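Local structure of Xaa-Pro Dipeptidase (Alteromonas macleodii, 2QS8) at residues G141-P153 / Q169-V182. The protein probably hydrolyses dipeptides or C-terminal peptide bonds as a metal-dependent carboxypeptidase of the amidohydrolase superfamily, with methionine bound in its active site. Numbering follows the deposited sequence.
Sequences GKTIATTGGHADP and QGVVNGPYEVYAAV. With MET (methionine), chain D.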
loop_
_atom_site.group_PDB
_atom_site.type_symbol
_atom_site.label_atom_id
_atom_site.label_comp_id
_atom_site.label_asym_id
_atom_site.label_seq_id
_atom_site.Cartn_x
_atom_site.Cartn_y
_atom_site.Cartn_z
ATOM N N GLY A 141 15.948 -4.975 18.326
ATOM C CA GLY A 141 14.544 -4.804 18.634
ATOM C C GLY A 141 13.721 -5.952 18.056
ATOM O O GLY A 141 14.156 -7.109 18.059
ATOM N N LYS A 142 12.531 -5.643 17.549
ATOM C CA LYS A 142 11.666 -6.672 16.987
ATOM C C LYS A 142 12.187 -7.199 15.659
ATOM O O LYS A 142 12.465 -6.426 14.746
ATOM C CB LYS A 142 10.245 -6.132 16.783
ATOM C CG LYS A 142 9.292 -7.130 16.109
ATOM C CD LYS A 142 8.834 -8.242 17.053
ATOM C CE LYS A 142 8.077 -9.327 16.299
ATOM N NZ LYS A 142 8.989 -10.190 15.500
ATOM N N THR A 143 12.330 -8.515 15.570
ATOM C CA THR A 143 12.794 -9.158 14.338
ATOM C C THR A 143 11.712 -8.925 13.284
ATOM O O THR A 143 10.531 -9.044 13.573
ATOM C CB THR A 143 12.968 -10.693 14.520
ATOM O OG1 THR A 143 13.992 -10.949 15.490
ATOM C CG2 THR A 143 13.349 -11.345 13.193
ATOM N N ILE A 144 12.113 -8.587 12.066
ATOM C CA ILE A 144 11.138 -8.329 11.026
ATOM C C ILE A 144 10.852 -9.574 10.196
ATOM O O ILE A 144 11.766 -10.294 9.799
ATOM C CB ILE A 144 11.593 -7.193 10.106
ATOM C CG1 ILE A 144 11.784 -5.914 10.923
ATOM C CG2 ILE A 144 10.563 -6.987 8.993
ATOM C CD1 ILE A 144 12.273 -4.718 10.103
ATOM N N ALA A 145 9.569 -9.804 9.938
ATOM C CA ALA A 145 9.130 -10.958 9.178
ATOM C C ALA A 145 7.959 -10.622 8.263
ATOM O O ALA A 145 7.350 -9.551 8.365
ATOM C CB ALA A 145 8.710 -12.079 10.139
ATOM N N THR A 146 7.657 -11.556 7.363
ATOM C CA THR A 146 6.520 -11.417 6.469
ATOM C C THR A 146 5.379 -12.235 7.082
ATOM O O THR A 146 5.613 -13.080 7.941
ATOM C CB THR A 146 6.834 -11.942 5.061
ATOM O OG1 THR A 146 7.378 -13.261 5.137
ATOM C CG2 THR A 146 7.823 -11.024 4.392
ATOM N N THR A 147 4.153 -11.976 6.641
ATOM C CA THR A 147 2.992 -12.685 7.174
ATOM C C THR A 147 3.226 -14.186 7.351
ATOM O O THR A 147 3.563 -14.888 6.406
ATOM C CB THR A 147 1.765 -12.471 6.277
ATOM O OG1 THR A 147 1.426 -11.077 6.277
ATOM C CG2 THR A 147 0.566 -13.316 6.773
ATOM N N GLY A 148 3.043 -14.667 8.574
ATOM C CA GLY A 148 3.229 -16.082 8.841
ATOM C C GLY A 148 4.672 -16.525 8.986
ATOM O O GLY A 148 4.940 -17.685 9.285
ATOM N N GLY A 149 5.598 -15.595 8.783
ATOM C CA GLY A 149 7.013 -15.896 8.877
ATOM C C GLY A 149 7.489 -16.337 10.249
ATOM O O GLY A 149 6.803 -16.161 11.267
ATOM N N HIS A 150 8.690 -16.902 10.273
ATOM C CA HIS A 150 9.279 -17.407 11.506
ATOM C C HIS A 150 9.172 -16.455 12.687
ATOM O O HIS A 150 8.970 -16.892 13.821
ATOM C CB HIS A 150 10.746 -17.783 11.271
ATOM C CG HIS A 150 11.443 -18.301 12.492
ATOM N ND1 HIS A 150 11.011 -19.415 13.182
ATOM C CD2 HIS A 150 12.537 -17.850 13.148
ATOM C CE1 HIS A 150 11.813 -19.627 14.212
ATOM N NE2 HIS A 150 12.749 -18.694 14.215
ATOM N N ALA A 151 9.283 -15.156 12.429
ATOM C CA ALA A 151 9.211 -14.195 13.515
ATOM C C ALA A 151 7.888 -13.427 13.618
ATOM O O ALA A 151 7.826 -12.375 14.249
ATOM C CB ALA A 151 10.387 -13.224 13.424
ATOM N N ASP A 152 6.833 -13.946 13.000
ATOM C CA ASP A 152 5.528 -13.303 13.092
ATOM C C ASP A 152 5.042 -13.644 14.503
ATOM O O ASP A 152 4.782 -14.807 14.824
ATOM C CB ASP A 152 4.564 -13.882 12.052
ATOM C CG ASP A 152 3.182 -13.225 12.095
ATOM O OD1 ASP A 152 2.787 -12.728 13.170
ATOM O OD2 ASP A 152 2.487 -13.223 11.053
ATOM N N PRO A 153 4.905 -12.631 15.368
ATOM C CA PRO A 153 4.458 -12.904 16.734
ATOM C C PRO A 153 3.008 -13.363 16.897
ATOM O O PRO A 153 2.586 -13.650 18.016
ATOM C CB PRO A 153 4.728 -11.584 17.445
ATOM C CG PRO A 153 4.365 -10.596 16.403
ATOM C CD PRO A 153 5.015 -11.181 15.140
ATOM N N GLN A 169 4.763 -3.277 13.484
ATOM C CA GLN A 169 4.887 -4.316 14.491
ATOM C C GLN A 169 5.889 -5.397 14.061
ATOM O O GLN A 169 6.083 -6.382 14.766
ATOM C CB GLN A 169 3.519 -4.951 14.777
ATOM C CG GLN A 169 2.552 -4.006 15.433
ATOM C CD GLN A 169 1.174 -4.614 15.640
ATOM O OE1 GLN A 169 0.612 -5.236 14.740
ATOM N NE2 GLN A 169 0.615 -4.418 16.833
ATOM N N GLY A 170 6.511 -5.220 12.895
ATOM C CA GLY A 170 7.474 -6.202 12.435
ATOM C C GLY A 170 7.015 -7.264 11.438
ATOM O O GLY A 170 7.771 -8.191 11.147
ATOM N N VAL A 171 5.785 -7.150 10.936
ATOM C CA VAL A 171 5.259 -8.088 9.939
ATOM C C VAL A 171 4.954 -7.277 8.675
ATOM O O VAL A 171 4.116 -6.371 8.678
ATOM C CB VAL A 171 3.995 -8.807 10.435
ATOM C CG1 VAL A 171 3.606 -9.931 9.449
ATOM C CG2 VAL A 171 4.255 -9.376 11.828
ATOM N N VAL A 172 5.652 -7.615 7.596
ATOM C CA VAL A 172 5.558 -6.873 6.346
ATOM C C VAL A 172 5.304 -7.678 5.078
ATOM O O VAL A 172 5.465 -8.895 5.045
ATOM C CB VAL A 172 6.876 -6.114 6.105
ATOM C CG1 VAL A 172 7.181 -5.198 7.281
ATOM C CG2 VAL A 172 8.008 -7.125 5.916
ATOM N N ASN A 173 4.937 -6.953 4.028
ATOM C CA ASN A 173 4.694 -7.508 2.702
ATOM C C ASN A 173 5.020 -6.376 1.720
ATOM O O ASN A 173 4.424 -5.300 1.788
ATOM C CB ASN A 173 3.233 -7.951 2.543
ATOM C CG ASN A 173 2.903 -9.184 3.360
ATOM O OD1 ASN A 173 3.429 -10.276 3.110
ATOM N ND2 ASN A 173 2.031 -9.019 4.351
ATOM N N GLY A 174 5.978 -6.615 0.829
ATOM C CA GLY A 174 6.366 -5.603 -0.138
ATOM C C GLY A 174 7.477 -4.708 0.380
ATOM O O GLY A 174 7.719 -4.653 1.587
ATOM N N PRO A 175 8.159 -3.970 -0.511
ATOM C CA PRO A 175 9.259 -3.073 -0.140
ATOM C C PRO A 175 8.898 -1.835 0.681
ATOM O O PRO A 175 9.704 -1.368 1.488
ATOM C CB PRO A 175 9.874 -2.711 -1.491
ATOM C CG PRO A 175 8.683 -2.705 -2.398
ATOM C CD PRO A 175 7.903 -3.924 -1.964
ATOM N N TYR A 176 7.702 -1.286 0.476
ATOM C CA TYR A 176 7.317 -0.101 1.227
ATOM C C TYR A 176 7.026 -0.450 2.685
ATOM O O TYR A 176 7.418 0.287 3.595
ATOM C CB TYR A 176 6.124 0.591 0.550
ATOM C CG TYR A 176 6.426 0.887 -0.897
ATOM C CD1 TYR A 176 5.581 0.443 -1.921
ATOM C CD2 TYR A 176 7.610 1.542 -1.249
ATOM C CE1 TYR A 176 5.919 0.640 -3.267
ATOM C CE2 TYR A 176 7.951 1.741 -2.580
ATOM C CZ TYR A 176 7.106 1.288 -3.587
ATOM O OH TYR A 176 7.463 1.485 -4.904
ATOM N N GLU A 177 6.353 -1.574 2.917
ATOM C CA GLU A 177 6.076 -1.975 4.291
ATOM C C GLU A 177 7.410 -2.328 4.954
ATOM O O GLU A 177 7.563 -2.156 6.154
ATOM C CB GLU A 177 5.110 -3.169 4.358
ATOM C CG GLU A 177 3.731 -2.887 3.803
ATOM C CD GLU A 177 2.657 -3.854 4.299
ATOM O OE1 GLU A 177 2.984 -5.003 4.692
ATOM O OE2 GLU A 177 1.467 -3.464 4.281
ATOM N N VAL A 178 8.374 -2.811 4.168
ATOM C CA VAL A 178 9.687 -3.137 4.715
ATOM C C VAL A 178 10.324 -1.876 5.306
ATOM O O VAL A 178 10.828 -1.911 6.428
ATOM C CB VAL A 178 10.644 -3.726 3.651
ATOM C CG1 VAL A 178 12.116 -3.582 4.100
ATOM C CG2 VAL A 178 10.344 -5.188 3.455
ATOM N N TYR A 179 10.290 -0.771 4.554
ATOM C CA TYR A 179 10.870 0.483 5.025
ATOM C C TYR A 179 10.176 0.973 6.302
ATOM O O TYR A 179 10.831 1.465 7.220
ATOM C CB TYR A 179 10.788 1.572 3.941
ATOM C CG TYR A 179 12.030 1.688 3.077
ATOM C CD1 TYR A 179 12.244 0.819 2.005
ATOM C CD2 TYR A 179 12.992 2.676 3.332
ATOM C CE1 TYR A 179 13.381 0.932 1.205
ATOM C CE2 TYR A 179 14.136 2.799 2.535
ATOM C CZ TYR A 179 14.322 1.925 1.479
ATOM O OH TYR A 179 15.449 2.051 0.707
ATOM N N ALA A 180 8.857 0.842 6.352
ATOM C CA ALA A 180 8.112 1.260 7.523
ATOM C C ALA A 180 8.622 0.472 8.716
ATOM O O ALA A 180 8.865 1.040 9.778
ATOM C CB ALA A 180 6.617 1.010 7.329
ATOM N N ALA A 181 8.797 -0.833 8.531
ATOM C CA ALA A 181 9.275 -1.713 9.598
ATOM C C ALA A 181 10.720 -1.419 10.036
ATOM O O ALA A 181 11.033 -1.467 11.228
ATOM C CB ALA A 181 9.143 -3.177 9.169
ATOM N N VAL A 182 11.600 -1.141 9.082
ATOM C CA VAL A 182 12.982 -0.837 9.414
ATOM C C VAL A 182 13.026 0.500 10.157
ATOM O O VAL A 182 13.672 0.623 11.184
ATOM C CB VAL A 182 13.864 -0.757 8.147
ATOM C CG1 VAL A 182 15.234 -0.188 8.483
ATOM C CG2 VAL A 182 14.013 -2.141 7.548
HETATM N N MET D . 16.015 -20.119 16.820
HETATM C CA MET D . 16.318 -20.966 15.629
HETATM C C MET D . 15.046 -21.450 14.938
HETATM O O MET D . 15.123 -21.773 13.735
HETATM C CB MET D . 17.148 -22.176 16.053
HETATM C CG MET D . 17.555 -23.052 14.900
HETATM S SD MET D . 18.683 -24.296 15.422
HETATM C CE MET D . 20.100 -23.291 15.766
HETATM O OXT MET D . 13.995 -21.506 15.613
#
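Q169 meets K142 through its carbonyl: O lies 3.6 Å from K142 CG, alongside the aliphatic chain. Bends at chi2 (75°) and chi4 (75°) turn that chain back so that NZ donates to the carbonyls of T143 and A151, both in the carbonyl plane, that to T143 on a lone pair. A methionine in place of K142 would probably leave both carbonyls without this shared donor, losing the link between T143, ahead of strand 145-146, and A151 in the 149-152 turn. At G170 a CB would run into K142 CG; G170 O accepts A145 N at 2.7 Å in a nearly linear bond (169°). V171 spreads its two methyls: CG1 sits 3.5 Å from T147 N, whereas CG2 reaches P153 CD (3.8 Å) and the D152 carboxylate. OD2 of D152 accepts G148 N and forms a salt bridge with K187 of a second subunit, and OD1 is hydrogen-bonded to T154 OG1. V172 N returns a bond to A145 O (2.7 Å), completing a parallel bridge between A145 and V171, while V172 CG2 packs on I144 CG2. N173 holds T147 OG1 through ND2 at 2.9 Å, the hydroxyl lying almost in the amide plane; N173 OD1 is hydrogen-bonded to R183 of the second subunit. Farther on, A181 CB and V182 CG2 of the helix meet I144 CD1, the former at 3.6 Å. Strand 171-172 passes through N173 and the N-cap residue G174 into helix 175-188, I144 is also backbone-bonded to strand 192-196, and the 146-152 turns bring H150 to the bound methionine, forming part of a loop at the active-site end of an amidohydrolase TIM barrel.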